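Signal transduction protein PmrD (PDB 4HN7) binds the phosphorylated response regulator BasR and so mediates induction of BasR-activated genes, giving polymyxin resistance in some natural isolates. Local coordinates at residues 42-47 / 55-60; 29-34 / 75-80; 4-9 / 20-25. One frame throughout, in Å; residues are numbered along the deposited sequence.

Contact 1 of 3, residues 42-47 / 55-60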
ATOM      1  N   VAL A  42       4.721  -7.028  16.505  1.00 59.58           N
ATOM      2  CA  VAL A  42       6.114  -7.206  16.797  1.00 52.31           C
ATOM      3  C   VAL A  42       6.607  -8.444  16.071  1.00 56.30           C
ATOM      4  O   VAL A  42       5.854  -9.405  15.847  1.00 51.29           O
ATOM      5  CB  VAL A  42       6.455  -7.124  18.319  1.00 53.16           C
ATOM      6  CG1 VAL A  42       5.218  -6.998  19.134  1.00 62.62           C
ATOM      7  CG2 VAL A  42       7.279  -8.273  18.800  1.00 59.78           C
ATOM      8  N   GLY A  43       7.881  -8.334  15.657  1.00 53.56           N
ATOM      9  CA  GLY A  43       8.593  -9.307  14.854  1.00 47.08           C
ATOM     10  C   GLY A  43       8.332  -9.141  13.380  1.00 51.54           C
ATOM     11  O   GLY A  43       8.835  -9.940  12.605  1.00 54.34           O
ATOM     12  N   ASP A  44       7.534  -8.140  12.990  1.00 47.67           N
ATOM     13  CA  ASP A  44       7.433  -7.711  11.603  1.00 44.44           C
ATOM     14  C   ASP A  44       8.658  -6.934  11.076  1.00 44.23           C
ATOM     15  O   ASP A  44       9.428  -6.280  11.791  1.00 40.66           O
ATOM     16  CB  ASP A  44       6.162  -6.939  11.361  1.00 50.41           C
ATOM     17  CG  ASP A  44       4.920  -7.834  11.428  1.00 65.26           C
ATOM     18  OD1 ASP A  44       3.770  -7.352  11.265  1.00 78.15           O
ATOM     19  OD2 ASP A  44       5.089  -9.045  11.653  1.00 71.47           O
ATOM     20  N   LEU A  45       8.868  -7.116   9.783  1.00 43.09           N
ATOM     21  CA  LEU A  45       9.884  -6.432   9.048  1.00 45.85           C
ATOM     22  C   LEU A  45       9.179  -5.311   8.267  1.00 49.43           C
ATOM     23  O   LEU A  45       8.186  -5.549   7.587  1.00 48.39           O
ATOM     24  CB  LEU A  45      10.507  -7.389   8.040  1.00 45.23           C
ATOM     25  CG  LEU A  45      11.557  -6.896   7.056  1.00 44.35           C
ATOM     26  CD1 LEU A  45      12.847  -6.753   7.768  1.00 44.72           C
ATOM     27  CD2 LEU A  45      11.731  -7.874   5.927  1.00 44.79           C
ATOM     28  N   LEU A  46       9.744  -4.110   8.322  1.00 51.15           N
ATOM     29  CA  LEU A  46       9.339  -3.011   7.432  1.00 51.73           C
ATOM     30  C   LEU A  46      10.423  -2.677   6.438  1.00 48.36           C
ATOM     31  O   LEU A  46      11.517  -2.368   6.841  1.00 56.49           O
ATOM     32  CB  LEU A  46       9.060  -1.760   8.239  1.00 50.33           C
ATOM     33  CG  LEU A  46       7.957  -1.949   9.251  1.00 51.53           C
ATOM     34  CD1 LEU A  46       8.057  -0.778  10.172  1.00 58.56           C
ATOM     35  CD2 LEU A  46       6.601  -2.011   8.593  1.00 51.63           C
ATOM     36  N   SER A  47      10.120  -2.706   5.152  1.00 49.01           N
ATOM     37  CA  SER A  47      11.137  -2.526   4.143  1.00 47.76           C
ATOM     38  C   SER A  47      10.761  -1.314   3.361  1.00 49.03           C
ATOM     39  O   SER A  47       9.609  -1.163   3.007  1.00 53.63           O
ATOM     40  CB  SER A  47      11.143  -3.742   3.249  1.00 47.83           C
ATOM     41  OG  SER A  47      10.315  -4.757   3.854  1.00 67.69           O
ATOM     42  N   CYS A  55       6.763  -1.285   3.401  1.00 52.08           N
ATOM     43  CA  CYS A  55       5.813  -2.352   3.371  1.00 47.70           C
ATOM     44  C   CYS A  55       6.116  -3.294   4.528  1.00 43.90           C
ATOM     45  O   CYS A  55       7.188  -3.261   5.102  1.00 49.16           O
ATOM     46  CB  CYS A  55       5.798  -3.032   2.006  1.00 50.66           C
ATOM     47  SG  CYS A  55       7.356  -3.632   1.343  1.00 54.13           S
ATOM     48  N   ILE A  56       5.148  -4.125   4.865  1.00 48.02           N
ATOM     49  CA  ILE A  56       5.211  -5.016   6.008  1.00 49.33           C
ATOM     50  C   ILE A  56       5.561  -6.394   5.486  1.00 44.49           C
ATOM     51  O   ILE A  56       4.856  -6.946   4.640  1.00 44.99           O
ATOM     52  CB  ILE A  56       3.851  -5.015   6.771  1.00 48.84           C
ATOM     53  CG1 ILE A  56       3.454  -3.579   7.174  1.00 47.52           C
ATOM     54  CG2 ILE A  56       3.911  -5.889   8.028  1.00 48.47           C
ATOM     55  CD1 ILE A  56       1.955  -3.381   7.276  1.00 48.40           C
ATOM     56  N   ASN A  57       6.663  -6.947   5.961  1.00 47.96           N
ATOM     57  CA  ASN A  57       7.055  -8.351   5.616  1.00 43.18           C
ATOM     58  C   ASN A  57       7.120  -8.539   4.098  1.00 46.21           C
ATOM     59  O   ASN A  57       6.675  -9.534   3.512  1.00 50.31           O
ATOM     60  CB  ASN A  57       6.084  -9.340   6.216  1.00 43.96           C
ATOM     61  CG  ASN A  57       6.110  -9.349   7.697  1.00 43.45           C
ATOM     62  OD1 ASN A  57       7.127  -9.074   8.332  1.00 45.68           O
ATOM     63  ND2 ASN A  57       4.977  -9.647   8.270  1.00 43.58           N
ATOM     64  N   ARG A  58       7.672  -7.524   3.474  1.00 53.48           N
ATOM     65  CA  ARG A  58       7.953  -7.498   2.092  1.00 49.86           C
ATOM     66  C   ARG A  58       6.731  -7.665   1.248  1.00 54.90           C
ATOM     67  O   ARG A  58       6.849  -7.975   0.083  1.00 64.05           O
ATOM     68  CB  ARG A  58       9.044  -8.501   1.798  1.00 58.32           C
ATOM     69  CG  ARG A  58      10.395  -7.817   1.731  1.00 66.12           C
ATOM     70  CD  ARG A  58      11.576  -8.642   2.182  1.00 71.07           C
ATOM     71  NE  ARG A  58      12.525  -8.785   1.067  1.00 88.43           N
ATOM     72  CZ  ARG A  58      13.281  -7.819   0.555  1.00 89.17           C
ATOM     73  NH1 ARG A  58      13.251  -6.585   1.060  1.00 85.82           N
ATOM     74  NH2 ARG A  58      14.086  -8.109  -0.471  1.00101.02           N
ATOM     75  N   GLU A  59       5.556  -7.389   1.811  1.00 55.79           N
ATOM     76  CA  GLU A  59       4.322  -7.349   1.045  1.00 55.55           C
ATOM     77  C   GLU A  59       4.021  -5.954   0.569  1.00 52.51           C
ATOM     78  O   GLU A  59       3.466  -5.195   1.309  1.00 53.05           O
ATOM     79  CB  GLU A  59       3.175  -7.777   1.916  1.00 63.20           C
ATOM     80  CG  GLU A  59       3.256  -9.222   2.279  1.00 72.97           C
ATOM     81  CD  GLU A  59       2.010  -9.664   2.958  1.00 87.45           C
ATOM     82  OE1 GLU A  59       2.071  -9.874   4.201  1.00110.99           O
ATOM     83  OE2 GLU A  59       0.982  -9.740   2.239  1.00100.37           O
ATOM     84  N   LYS A  60       4.351  -5.647  -0.682  1.00 57.95           N
ATOM     85  CA  LYS A  60       4.246  -4.285  -1.243  1.00 56.27           C
ATOM     86  C   LYS A  60       2.871  -3.674  -1.097  1.00 57.40           C
ATOM     87  O   LYS A  60       2.732  -2.453  -0.991  1.00 65.34           O
ATOM     88  CB  LYS A  60       4.557  -4.313  -2.721  1.00 56.83           C
ATOM     89  CG  LYS A  60       6.017  -4.485  -3.023  1.00 59.59           C
ATOM     90  CD  LYS A  60       6.210  -4.651  -4.516  1.00 66.39           C
ATOM     91  CE  LYS A  60       7.624  -5.087  -4.819  1.00 71.21           C
ATOM     92  NZ  LYS A  60       8.542  -4.248  -4.013  1.00 71.83           N
TER
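Cys55 opens the pairing with a two-way backbone exchange: its N donates to Ser47 O at 2.9 Å, and its O takes Ser47 N in the plane of the carbonyl. Both side chains lie on one face of this antiparallel hydrogen-bonded pair, with SG of Cys55 in the crowded position between its backbone N and carbonyl carbon (chi1 54°), 4.0 Å from Ser47 OG. Ile56 follows as a non-hydrogen-bonded partner of Leu46. The two side chains run side by side in the same direction on the other face, and Leu46 CD2 meets Ile56 CG1 at 3.8 Å. The CG2 branch of Ile56 turns instead to the carboxylate of Asp44, 3.6 Å from OD1, an oxygen that also accepts a hydrogen bond from Lys41 N.

Asn57 grips the strand end twice. Its backbone N makes a short, straight bond of 2.6 Å to Leu45 O, while its side-chain OD1 receives Leu45 N at 3.0 Å, the donor standing above the amide plane. With CG anti to the carbonyl carbon (chi1 -65°), the amide folds back to the backbone N-H of Leu45. Its ND2 reaches Asp44 OD2 only weakly, at 3.4 Å, the carboxylate and amide planes being almost perpendicular. Asn57 and Arg58 fill the middle of a type I' turn closed by Glu59 N on Ile56 O. The bent Arg58 chain lies alongside Leu45, Arg58 CD against Leu45 CD2 at 3.8 Å, and its guanidinium goes on to a salt bridge with Glu2.

The pairing belongs to the hairpin of strands 45-50 and 53-56. Val64 of strand 63-71 packs against both Leu46 and Ile56, and backbone bonds from Leu46 to Trp3 and from Gly43 and Asp44 to Val5 tie its other edge to the N-terminal strand.

Contact 2 of 3, residues 29-34 / 75-80; sequences KMIAEV and DEWERQ
Ile31 is set with CG1 anti to its carbonyl carbon (chi1 -62°) and its chain extended to CD1, so that the methyl reaches out from strand 29-35 to the helix surface. Glu76 answers from the helix with CG anti to the backbone N (chi1 174°) and a bend at chi2, which presents its CG methylene rather than its carboxylate. Ile31 CD1 and Glu76 CG consequently meet at 3.3 Å, the two side chains crossing obliquely.

The isoleucine also packs on Trp77. Its CD1 lies 3.6 Å from Trp77 N, while the CG2 branch comes up to the pyrrole edge of the indole, 3.8 Å from CD1 of Trp77. The approach is near the ring plane, so the aliphatic side chain meets the edge of the aromatic. Gln80 CG lies loosely against Ile31 CG2, at 4.2 Å, and a single buried isoleucine is thus flanked by three helix residues. Glu33, extended beyond CG, ends beside the side-chain amide of Gln80. Within the helix Arg79 NE pairs with Glu76 OE1 in a salt bridge at 3.5 Å, so that the carboxylate is turned to the arginine while the CG methylene faces Ile31.

Strand and helix segments run almost parallel, their directions 7° apart and their axes 9.6 Å from each other at closest approach. The C-terminal helix 74-84 therefore lies along the outside of the barrel wall. Ile31 also packs on Val18 of strand 16-23 and on Tyr72, and Trp77 extends across Met20 toward strand 3-9, where it makes a cation-pi interaction with Lys7. Strand 63-71 flanks strand 29-35 on its other edge and meets Glu76 at Ser70.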
ATOM      1  N   LYS A  29      18.074   2.103  17.116  1.00 52.75           N
ATOM      2  CA  LYS A  29      16.733   1.825  17.551  1.00 48.49           C
ATOM      3  C   LYS A  29      16.020   3.141  17.454  1.00 48.06           C
ATOM      4  O   LYS A  29      16.620   4.139  17.731  1.00 56.52           O
ATOM      5  CB  LYS A  29      16.754   1.343  18.981  1.00 53.93           C
ATOM      6  CG  LYS A  29      17.828   0.315  19.238  1.00 67.24           C
ATOM      7  CD  LYS A  29      17.544  -0.510  20.478  1.00 76.49           C
ATOM      8  CE  LYS A  29      18.643  -1.540  20.747  1.00 92.09           C
ATOM      9  NZ  LYS A  29      18.355  -2.908  20.179  1.00103.92           N
ATOM     10  N   MET A  30      14.772   3.161  17.013  1.00 49.29           N
ATOM     11  CA  MET A  30      14.069   4.386  16.711  1.00 47.49           C
ATOM     12  C   MET A  30      12.709   4.179  17.299  1.00 49.67           C
ATOM     13  O   MET A  30      12.340   3.080  17.596  1.00 46.08           O
ATOM     14  CB  MET A  30      13.910   4.633  15.204  1.00 52.76           C
ATOM     15  CG  MET A  30      15.193   4.814  14.426  1.00 55.11           C
ATOM     16  SD  MET A  30      16.101   6.377  14.634  1.00 62.67           S
ATOM     17  CE  MET A  30      15.009   7.445  13.736  1.00 59.49           C
ATOM     18  N   ILE A  31      12.001   5.264  17.515  1.00 48.71           N
ATOM     19  CA  ILE A  31      10.630   5.235  17.866  1.00 47.46           C
ATOM     20  C   ILE A  31       9.999   5.878  16.675  1.00 46.86           C
ATOM     21  O   ILE A  31      10.511   6.864  16.171  1.00 50.71           O
ATOM     22  CB  ILE A  31      10.352   6.104  19.105  1.00 50.97           C
ATOM     23  CG1 ILE A  31      11.134   5.529  20.248  1.00 53.33           C
ATOM     24  CG2 ILE A  31       8.834   6.164  19.396  1.00 54.78           C
ATOM     25  CD1 ILE A  31      11.124   6.333  21.517  1.00 57.23           C
ATOM     26  N   ALA A  32       8.868   5.356  16.235  1.00 48.74           N
ATOM     27  CA  ALA A  32       8.243   5.895  15.057  1.00 48.37           C
ATOM     28  C   ALA A  32       6.753   5.879  15.182  1.00 47.05           C
ATOM     29  O   ALA A  32       6.195   4.929  15.616  1.00 48.43           O
ATOM     30  CB  ALA A  32       8.697   5.143  13.822  1.00 50.16           C
ATOM     31  N   GLU A  33       6.152   6.962  14.736  1.00 52.07           N
ATOM     32  CA  GLU A  33       4.752   7.136  14.671  1.00 57.10           C
ATOM     33  C   GLU A  33       4.379   6.831  13.218  1.00 60.83           C
ATOM     34  O   GLU A  33       4.891   7.463  12.279  1.00 49.95           O
ATOM     35  CB  GLU A  33       4.478   8.577  15.039  1.00 70.67           C
ATOM     36  CG  GLU A  33       3.072   8.927  15.490  1.00 87.11           C
ATOM     37  CD  GLU A  33       3.058  10.249  16.282  1.00114.46           C
ATOM     38  OE1 GLU A  33       2.789  11.329  15.671  1.00117.47           O
ATOM     39  OE2 GLU A  33       3.354  10.213  17.513  1.00123.87           O
ATOM     40  N   VAL A  34       3.519   5.827  13.021  1.00 56.53           N
ATOM     41  CA  VAL A  34       3.234   5.358  11.690  1.00 52.16           C
ATOM     42  C   VAL A  34       1.742   5.352  11.487  1.00 51.41           C
ATOM     43  O   VAL A  34       1.022   5.472  12.406  1.00 52.85           O
ATOM     44  CB  VAL A  34       3.831   3.946  11.384  1.00 49.99           C
ATOM     45  CG1 VAL A  34       5.298   3.864  11.737  1.00 46.97           C
ATOM     46  CG2 VAL A  34       3.084   2.865  12.108  1.00 53.96           C
ATOM     47  N   ASP A  75      12.332   6.731  28.219  1.00 86.78           N
ATOM     48  CA  ASP A  75      11.320   7.737  28.598  1.00 97.86           C
ATOM     49  C   ASP A  75      10.464   8.189  27.413  1.00 94.66           C
ATOM     50  O   ASP A  75       9.239   8.255  27.514  1.00103.33           O
ATOM     51  CB  ASP A  75      11.984   8.976  29.263  1.00117.60           C
ATOM     52  CG  ASP A  75      12.107   8.860  30.813  1.00120.71           C
ATOM     53  OD1 ASP A  75      12.964   8.073  31.319  1.00109.78           O
ATOM     54  OD2 ASP A  75      11.349   9.591  31.513  1.00121.28           O
ATOM     55  N   GLU A  76      11.137   8.515  26.307  1.00 99.43           N
ATOM     56  CA  GLU A  76      10.512   8.911  25.032  1.00 83.83           C
ATOM     57  C   GLU A  76       9.526   7.889  24.519  1.00 72.90           C
ATOM     58  O   GLU A  76       8.564   8.243  23.851  1.00 71.17           O
ATOM     59  CB  GLU A  76      11.583   9.151  23.963  1.00 92.02           C
ATOM     60  CG  GLU A  76      11.091   9.435  22.546  1.00100.45           C
ATOM     61  CD  GLU A  76      10.341  10.740  22.392  1.00105.02           C
ATOM     62  OE1 GLU A  76       9.945  11.336  23.410  1.00106.22           O
ATOM     63  OE2 GLU A  76      10.139  11.168  21.239  1.00110.40           O
ATOM     64  N   TRP A  77       9.760   6.618  24.803  1.00 71.90           N
ATOM     65  CA  TRP A  77       8.756   5.642  24.458  1.00 74.01           C
ATOM     66  C   TRP A  77       7.517   5.951  25.312  1.00 78.17           C
ATOM     67  O   TRP A  77       6.436   6.112  24.768  1.00 82.82           O
ATOM     68  CB  TRP A  77       9.256   4.165  24.509  1.00 70.93           C
ATOM     69  CG  TRP A  77       8.519   3.352  23.487  1.00 74.03           C
ATOM     70  CD1 TRP A  77       8.434   3.582  22.115  1.00 78.76           C
ATOM     71  CD2 TRP A  77       7.695   2.267  23.743  1.00 72.85           C
ATOM     72  NE1 TRP A  77       7.595   2.683  21.523  1.00 72.19           N
ATOM     73  CE2 TRP A  77       7.124   1.863  22.503  1.00 75.78           C
ATOM     74  CE3 TRP A  77       7.374   1.583  24.890  1.00 80.78           C
ATOM     75  CZ2 TRP A  77       6.276   0.813  22.402  1.00 84.21           C
ATOM     76  CZ3 TRP A  77       6.512   0.528  24.796  1.00101.86           C
ATOM     77  CH2 TRP A  77       5.976   0.142  23.558  1.00103.97           C
ATOM     78  N   GLU A  78       7.654   6.140  26.622  1.00 94.12           N
ATOM     79  CA  GLU A  78       6.457   6.475  27.406  1.00 94.09           C
ATOM     80  C   GLU A  78       5.910   7.861  27.101  1.00 85.65           C
ATOM     81  O   GLU A  78       4.713   8.014  26.961  1.00 99.69           O
ATOM     82  CB  GLU A  78       6.621   6.264  28.904  1.00108.87           C
ATOM     83  CG  GLU A  78       5.265   6.052  29.612  1.00129.96           C
ATOM     84  CD  GLU A  78       4.218   5.245  28.803  1.00139.38           C
ATOM     85  OE1 GLU A  78       4.556   4.179  28.236  1.00148.23           O
ATOM     86  OE2 GLU A  78       3.033   5.665  28.733  1.00142.15           O
ATOM     87  N   ARG A  79       6.752   8.863  26.941  1.00 81.98           N
ATOM     88  CA  ARG A  79       6.276  10.114  26.337  1.00 84.12           C
ATOM     89  C   ARG A  79       5.389   9.911  25.088  1.00 89.24           C
ATOM     90  O   ARG A  79       4.429  10.655  24.885  1.00 87.27           O
ATOM     91  CB  ARG A  79       7.457  10.988  25.932  1.00 98.73           C
ATOM     92  CG  ARG A  79       7.977  11.916  27.019  1.00110.55           C
ATOM     93  CD  ARG A  79       8.982  12.929  26.467  1.00114.11           C
ATOM     94  NE  ARG A  79       8.407  13.786  25.418  1.00121.89           N
ATOM     95  CZ  ARG A  79       7.903  15.015  25.591  1.00143.20           C
ATOM     96  NH1 ARG A  79       7.876  15.616  26.786  1.00153.35           N
ATOM     97  NH2 ARG A  79       7.419  15.662  24.538  1.00144.40           N
ATOM     98  N   GLN A  80       5.731   8.921  24.250  1.00 89.56           N
ATOM     99  CA  GLN A  80       5.097   8.708  22.923  1.00 82.07           C
ATOM    100  C   GLN A  80       3.919   7.726  22.916  1.00 81.55           C
ATOM    101  O   GLN A  80       3.012   7.828  22.072  1.00 76.43           O
ATOM    102  CB  GLN A  80       6.150   8.226  21.937  1.00 83.74           C
ATOM    103  CG  GLN A  80       6.756   9.341  21.145  1.00 88.08           C
ATOM    104  CD  GLN A  80       5.676  10.047  20.363  1.00 93.26           C
ATOM    105  OE1 GLN A  80       4.892   9.420  19.634  1.00101.07           O
ATOM    106  NE2 GLN A  80       5.601  11.351  20.531  1.00 99.14           N
TER

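Contact 3 of 3, residues 4-9 / 20-25; sequences LVKKSC and MLCDAG
The tightest packing is between Lys7 and Met20, whose side chains cross obliquely on one face of the sheet. Met20 has CG anti to its backbone N (chi1 -158°) and bends at the next two torsions, curling its methyl back along the lysine: CE of Met20 lies 3.3 Å from CE of Lys7, and CB of Met20 is 3.5 Å from Lys7 CD. The aliphatic part of the lysine thus covers the buried methionine, while the lysine also has a cation-pi partner in Trp77. Cys9, farther along strand 3-9, is joined to Cys81 of the C-terminal helix by a disulfide. On the opposite face Val5 and Leu21 form a lighter apolar contact, CG2 of Val5 to CD2 of Leu21 at 3.8 Å, which continues inward to Leu46.

Lys6 belongs to the open side. Its CB starts out over Met20, 4.0 Å from SD, and CG passes Cys22 SG at a similar distance, but bends at chi2, chi3 and chi4 carry the exposed chain away from strand 16-23. Leu4, at the partly exposed end of the pairing, contributes mainly its backbone: Leu4 N gives a nearly straight 2.9 Å bond to Cys22 O, and Leu4 O takes Cys22 N in return. Ala24 and Gly25, farther along, are exposed.

Between Val5 and Lys7 the register slips by one residue. Met20 O accepts Lys6 N at 2.8 Å, from above its carbonyl plane, and a weak second bond from Lys7 N, whereas Met20 N donates to Lys7 O. Lys6, with its near-helical psi of -28°, is the extra residue, and it is what lets two lysines face a single methionine. This is a classic beta bulge in the antiparallel hairpin of strands 3-9 and 16-23, the first of the six-stranded PmrD barrel.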
ATOM      1  N   LEU A   4      13.109  -3.878  12.086  1.00 45.21           N
ATOM      2  CA  LEU A   4      12.332  -4.887  12.758  1.00 54.13           C
ATOM      3  C   LEU A   4      11.499  -4.223  13.842  1.00 50.84           C
ATOM      4  O   LEU A   4      12.004  -3.457  14.644  1.00 45.27           O
ATOM      5  CB  LEU A   4      13.289  -5.882  13.370  1.00 62.30           C
ATOM      6  CG  LEU A   4      13.135  -7.341  12.940  1.00 74.92           C
ATOM      7  CD1 LEU A   4      12.072  -7.565  11.881  1.00 76.63           C
ATOM      8  CD2 LEU A   4      14.467  -7.872  12.429  1.00 82.84           C
ATOM      9  N   VAL A   5      10.217  -4.475  13.862  1.00 42.39           N
ATOM     10  CA  VAL A   5       9.398  -3.901  14.905  1.00 46.46           C
ATOM     11  C   VAL A   5       9.646  -4.613  16.209  1.00 46.95           C
ATOM     12  O   VAL A   5       9.246  -5.740  16.328  1.00 55.64           O
ATOM     13  CB  VAL A   5       7.939  -4.071  14.586  1.00 45.52           C
ATOM     14  CG1 VAL A   5       7.082  -3.444  15.680  1.00 49.23           C
ATOM     15  CG2 VAL A   5       7.656  -3.501  13.205  1.00 51.25           C
ATOM     16  N   LYS A   6      10.280  -3.959  17.179  1.00 51.43           N
ATOM     17  CA  LYS A   6      10.575  -4.551  18.487  1.00 51.28           C
ATOM     18  C   LYS A   6       9.462  -4.378  19.484  1.00 52.27           C
ATOM     19  O   LYS A   6       9.362  -5.184  20.368  1.00 64.18           O
ATOM     20  CB  LYS A   6      11.837  -3.971  19.098  1.00 54.66           C
ATOM     21  CG  LYS A   6      13.153  -4.494  18.503  1.00 58.79           C
ATOM     22  CD  LYS A   6      13.366  -5.970  18.804  1.00 72.61           C
ATOM     23  CE  LYS A   6      14.657  -6.208  19.588  1.00 87.91           C
ATOM     24  NZ  LYS A   6      14.542  -7.380  20.522  1.00101.63           N
ATOM     25  N   LYS A   7       8.654  -3.335  19.365  1.00 54.18           N
ATOM     26  CA  LYS A   7       7.547  -3.074  20.277  1.00 47.96           C
ATOM     27  C   LYS A   7       6.532  -2.274  19.569  1.00 50.94           C
ATOM     28  O   LYS A   7       6.905  -1.410  18.841  1.00 57.17           O
ATOM     29  CB  LYS A   7       7.946  -2.166  21.418  1.00 59.22           C
ATOM     30  CG  LYS A   7       9.121  -2.572  22.276  1.00 67.26           C
ATOM     31  CD  LYS A   7       9.724  -1.303  22.872  1.00 82.78           C
ATOM     32  CE  LYS A   7      10.697  -1.572  24.006  1.00102.32           C
ATOM     33  NZ  LYS A   7       9.982  -1.617  25.312  1.00121.85           N
ATOM     34  N   SER A   8       5.256  -2.494  19.877  1.00 62.96           N
ATOM     35  CA  SER A   8       4.073  -1.811  19.286  1.00 66.60           C
ATOM     36  C   SER A   8       3.144  -1.243  20.380  1.00 70.19           C
ATOM     37  O   SER A   8       3.209  -1.614  21.545  1.00 81.92           O
ATOM     38  CB  SER A   8       3.291  -2.759  18.353  1.00 69.69           C
ATOM     39  OG  SER A   8       2.096  -2.184  17.871  1.00 77.42           O
ATOM     40  N   CYS A   9       2.297  -0.317  19.975  1.00 76.35           N
ATOM     41  CA  CYS A   9       1.611   0.603  20.877  1.00 93.80           C
ATOM     42  C   CYS A   9       0.525   1.219  20.003  1.00104.66           C
ATOM     43  O   CYS A   9       0.775   1.615  18.856  1.00 94.21           O
ATOM     44  CB  CYS A   9       2.580   1.689  21.383  1.00108.63           C
ATOM     45  SG  CYS A   9       2.289   2.328  23.069  1.00121.07           S
ATOM     46  N   MET A  20       8.562   0.823  18.247  1.00 49.08           N
ATOM     47  CA  MET A  20       9.946   0.834  18.476  1.00 54.65           C
ATOM     48  C   MET A  20      10.481  -0.118  17.403  1.00 52.08           C
ATOM     49  O   MET A  20       9.925  -1.152  17.155  1.00 52.95           O
ATOM     50  CB  MET A  20      10.241   0.373  19.898  1.00 56.82           C
ATOM     51  CG  MET A  20      11.585   0.829  20.451  1.00 64.61           C
ATOM     52  SD  MET A  20      12.990  -0.271  20.148  1.00 82.81           S
ATOM     53  CE  MET A  20      13.053  -1.138  21.713  1.00 81.02           C
ATOM     54  N   LEU A  21      11.523   0.298  16.720  1.00 52.84           N
ATOM     55  CA  LEU A  21      12.045  -0.383  15.551  1.00 51.98           C
ATOM     56  C   LEU A  21      13.528  -0.506  15.763  1.00 47.87           C
ATOM     57  O   LEU A  21      14.103   0.329  16.367  1.00 57.12           O
ATOM     58  CB  LEU A  21      11.829   0.486  14.337  1.00 50.22           C
ATOM     59  CG  LEU A  21      10.432   0.862  13.937  1.00 50.61           C
ATOM     60  CD1 LEU A  21      10.604   1.956  12.914  1.00 51.32           C
ATOM     61  CD2 LEU A  21       9.653  -0.326  13.367  1.00 48.96           C
ATOM     62  N   CYS A  22      14.174  -1.552  15.335  1.00 48.37           N
ATOM     63  CA  CYS A  22      15.597  -1.457  15.290  1.00 54.50           C
ATOM     64  C   CYS A  22      16.107  -2.031  13.970  1.00 53.42           C
ATOM     65  O   CYS A  22      15.478  -2.908  13.415  1.00 58.91           O
ATOM     66  CB  CYS A  22      16.208  -2.102  16.493  1.00 56.93           C
ATOM     67  SG  CYS A  22      16.431  -3.850  16.271  1.00 73.00           S
ATOM     68  N   ASP A  23      17.207  -1.467  13.465  1.00 59.34           N
ATOM     69  CA  ASP A  23      17.904  -1.915  12.262  1.00 63.76           C
ATOM     70  C   ASP A  23      18.522  -3.353  12.457  1.00 72.69           C
ATOM     71  O   ASP A  23      18.693  -3.804  13.579  1.00 80.07           O
ATOM     72  CB  ASP A  23      18.862  -0.772  11.746  1.00 58.56           C
ATOM     73  CG  ASP A  23      20.320  -0.901  12.178  1.00 68.56           C
ATOM     74  OD1 ASP A  23      21.212  -0.592  11.344  1.00 79.81           O
ATOM     75  OD2 ASP A  23      20.626  -1.283  13.332  1.00 80.97           O
ATOM     76  N   ALA A  24      18.760  -4.101  11.364  1.00 89.67           N
ATOM     77  CA  ALA A  24      19.466  -5.414  11.389  1.00 73.06           C
ATOM     78  C   ALA A  24      20.913  -5.201  11.695  1.00 76.38           C
ATOM     79  O   ALA A  24      21.692  -4.728  10.876  1.00 86.17           O
ATOM     80  CB  ALA A  24      19.377  -6.076  10.048  1.00 88.87           C
ATOM     81  N   GLY A  25      21.317  -5.578  12.868  1.00 86.28           N
ATOM     82  CA  GLY A  25      22.516  -4.964  13.387  1.00 91.06           C
ATOM     83  C   GLY A  25      22.139  -4.466  14.756  0.85100.21           C
ATOM     84  O   GLY A  25      22.856  -4.704  15.738  0.50 65.83           O
TER

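How the contacts relate
Contacts 1 and 3 are strand pairings within the closed sheet, each partly buried and each in a hairpin, whereas contact 2 lies nearer the surface and sets the C-terminal helix against the barrel wall. Backbone hydrogen bonds dominate the two hairpins; side-chain packing round a single isoleucine carries contact 2. Leu21 of contact 3 reaches toward both of the others: its side chain packs on Leu46 of contact 1, and its carbonyl O probably accepts a hydrogen bond from Met30 N of contact 2. Contacts 1 and 2, with centres about 19 Å apart, do not touch and occupy opposite sides of the chain's centre.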